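Long-range contact in effector EagT6 (Pseudomonas aeruginosa, PDB 1TU1), which is essential for delivering the toxin Tse6 to target cells, acting as a homodimer in loading Tse6 onto VgrG1a: residues F40-D45 and L114-T119. Residues are numbered along the deposited sequence; the frame is centred on the assembly and turned at random.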
loop_
_atom_site.group_PDB
_atom_site.type_symbol
_atom_site.label_atom_id
_atom_site.label_comp_id
_atom_site.label_asym_id
_atom_site.label_seq_id
_atom_site.Cartn_x
_atom_site.Cartn_y
_atom_site.Cartn_z
ATOM N N PHE A 40 -11.211 -5.010 0.867
ATOM C CA PHE A 40 -10.341 -6.136 0.508
ATOM C C PHE A 40 -8.941 -5.540 0.471
ATOM O O PHE A 40 -8.658 -4.664 -0.357
ATOM C CB PHE A 40 -10.724 -6.692 -0.840
ATOM C CG PHE A 40 -9.828 -7.795 -1.334
ATOM C CD1 PHE A 40 -9.792 -9.014 -0.680
ATOM C CD2 PHE A 40 -8.977 -7.585 -2.433
ATOM C CE1 PHE A 40 -8.969 -10.058 -1.146
ATOM C CE2 PHE A 40 -8.132 -8.614 -2.907
ATOM C CZ PHE A 40 -8.120 -9.847 -2.251
ATOM N N VAL A 41 -8.086 -6.018 1.372
ATOM C CA VAL A 41 -6.793 -5.410 1.629
ATOM C C VAL A 41 -5.678 -6.475 1.492
ATOM O O VAL A 41 -5.798 -7.578 2.018
ATOM C CB VAL A 41 -6.766 -4.800 3.027
ATOM C CG1 VAL A 41 -5.370 -4.400 3.440
ATOM C CG2 VAL A 41 -7.727 -3.617 3.126
ATOM N N ILE A 42 -4.629 -6.129 0.765
ATOM C CA ILE A 42 -3.457 -6.994 0.614
ATOM C C ILE A 42 -2.331 -6.380 1.394
ATOM O O ILE A 42 -1.976 -5.195 1.165
ATOM C CB ILE A 42 -3.065 -7.138 -0.845
ATOM C CG1 ILE A 42 -4.282 -7.563 -1.687
ATOM C CG2 ILE A 42 -1.909 -8.176 -0.990
ATOM C CD1 ILE A 42 -3.996 -7.568 -3.178
ATOM N N SER A 43 -1.779 -7.171 2.305
ATOM C CA SER A 43 -0.685 -6.774 3.171
ATOM C C SER A 43 0.439 -7.840 3.100
ATOM O O SER A 43 0.282 -8.858 2.420
ATOM C CB SER A 43 -1.162 -6.567 4.598
ATOM O OG SER A 43 -1.721 -7.748 5.140
ATOM N N ARG A 44 1.591 -7.508 3.678
ATOM C CA ARG A 44 2.783 -8.364 3.683
ATOM C C ARG A 44 3.258 -8.552 5.118
ATOM O O ARG A 44 3.175 -7.630 5.937
ATOM C CB ARG A 44 3.941 -7.723 2.914
ATOM C CG ARG A 44 3.714 -7.555 1.436
ATOM C CD ARG A 44 3.022 -6.233 1.082
ATOM N NE ARG A 44 2.758 -6.178 -0.342
ATOM C CZ ARG A 44 1.715 -5.630 -0.942
ATOM N NH1 ARG A 44 0.743 -5.063 -0.242
ATOM N NH2 ARG A 44 1.666 -5.689 -2.281
ATOM N N ASP A 45 3.830 -9.734 5.407
ATOM C CA ASP A 45 4.342 -10.025 6.744
ATOM C C ASP A 45 5.677 -10.772 6.566
ATOM O O ASP A 45 5.688 -11.923 6.157
ATOM C CB ASP A 45 3.304 -10.858 7.498
ATOM C CG ASP A 45 3.682 -11.140 8.973
ATOM O OD1 ASP A 45 4.810 -10.847 9.410
ATOM O OD2 ASP A 45 2.860 -11.663 9.761
ATOM N N LEU A 114 2.236 -13.155 1.849
ATOM C CA LEU A 114 1.220 -12.281 1.250
ATOM C C LEU A 114 -0.144 -12.601 1.878
ATOM O O LEU A 114 -0.598 -13.751 1.855
ATOM C CB LEU A 114 1.171 -12.469 -0.255
ATOM C CG LEU A 114 0.335 -11.439 -1.053
ATOM C CD1 LEU A 114 1.021 -10.078 -1.021
ATOM C CD2 LEU A 114 0.133 -11.913 -2.459
ATOM N N ILE A 115 -0.783 -11.574 2.434
ATOM C CA ILE A 115 -2.024 -11.707 3.187
ATOM C C ILE A 115 -3.120 -10.928 2.490
ATOM O O ILE A 115 -2.921 -9.747 2.159
ATOM C CB ILE A 115 -1.838 -11.193 4.590
ATOM C CG1 ILE A 115 -0.750 -12.003 5.296
ATOM C CG2 ILE A 115 -3.174 -11.287 5.407
ATOM C CD1 ILE A 115 -0.393 -11.536 6.680
ATOM N N THR A 116 -4.256 -11.576 2.226
ATOM C CA THR A 116 -5.445 -10.838 1.728
ATOM C C THR A 116 -6.535 -10.934 2.774
ATOM O O THR A 116 -6.693 -11.977 3.442
ATOM C CB THR A 116 -5.957 -11.380 0.394
ATOM O OG1 THR A 116 -6.552 -12.678 0.584
ATOM C CG2 THR A 116 -4.820 -11.585 -0.609
ATOM N N THR A 117 -7.271 -9.832 2.968
ATOM C CA THR A 117 -8.234 -9.763 4.040
ATOM C C THR A 117 -9.507 -9.111 3.506
ATOM O O THR A 117 -9.468 -7.961 3.056
ATOM C CB THR A 117 -7.694 -8.952 5.204
ATOM O OG1 THR A 117 -6.452 -9.490 5.703
ATOM C CG2 THR A 117 -8.661 -9.018 6.402
ATOM N N LEU A 118 -10.609 -9.852 3.505
ATOM C CA LEU A 118 -11.939 -9.264 3.280
ATOM C C LEU A 118 -12.525 -8.924 4.645
ATOM O O LEU A 118 -12.586 -9.779 5.528
ATOM C CB LEU A 118 -12.850 -10.251 2.559
ATOM C CG LEU A 118 -14.311 -9.781 2.318
ATOM C CD1 LEU A 118 -14.356 -8.757 1.212
ATOM C CD2 LEU A 118 -15.172 -10.967 1.955
ATOM N N THR A 119 -12.966 -7.682 4.819
ATOM C CA THR A 119 -13.583 -7.261 6.037
ATOM C C THR A 119 -14.991 -6.768 5.752
ATOM O O THR A 119 -15.196 -5.885 4.924
ATOM C CB THR A 119 -12.787 -6.149 6.675
ATOM O OG1 THR A 119 -11.457 -6.590 6.946
ATOM C CG2 THR A 119 -13.365 -5.798 8.050
HETATM O O HOH W 1 -4.458 -8.075 4.496
#
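Val41 O is held by two hydrogen bonds, one from Thr117 N at 2.9 Å and one from a water. The Thr117 bond is bent, 139° at the hydrogen, and a weaker CA-H...O contact from Thr116 adds to it. The same water bonds to Ser43 OG and Thr117 OG1, so it ties the Val41 carbonyl to two hydroxyls on the face that carries Val41, Ser43, Ile115 and Thr117. Ser43 OG sits between its own backbone N and carbonyl carbon (chi1 60°), and it also touches Ile115 CB at 3.5 Å. Gln104, on the next strand, is a second partner of Thr117 OG1.

Strands 38-45 and 113-120 are antiparallel neighbours in the six-stranded sheet of this DcrB-family fold. Val41 pairs with Thr117, and Ser43 with Ile115, each through two backbone bonds. Ser43 N to Ile115 O is the shortest at 2.8 Å.

The other face is mostly apolar. Phe40 has CG anti to its backbone N (chi1 176°), which brings the ring tip beside Thr116, CE1 lying 3.6 Å from Thr116 CB. Met136 of helix 125-137 touches both side chains. Ile42 and Leu114 cross obliquely and tightly, with CG2 of Ile42 3.5 Å from CD1 of Leu114. Leu114 CD1 also comes near the Arg44 guanidinium, obliquely and toward its rim. Arg44 forms a salt bridge with Glu10 of the second subunit, whose Leu8 packs on Ile42.

The face with Ser43 and Thr117 thus mixes a water-bridged polar cluster with Val41 and Ile115; the other, mainly apolar, meets helix 125-137 and the second subunit, with the Arg44 charge at one end.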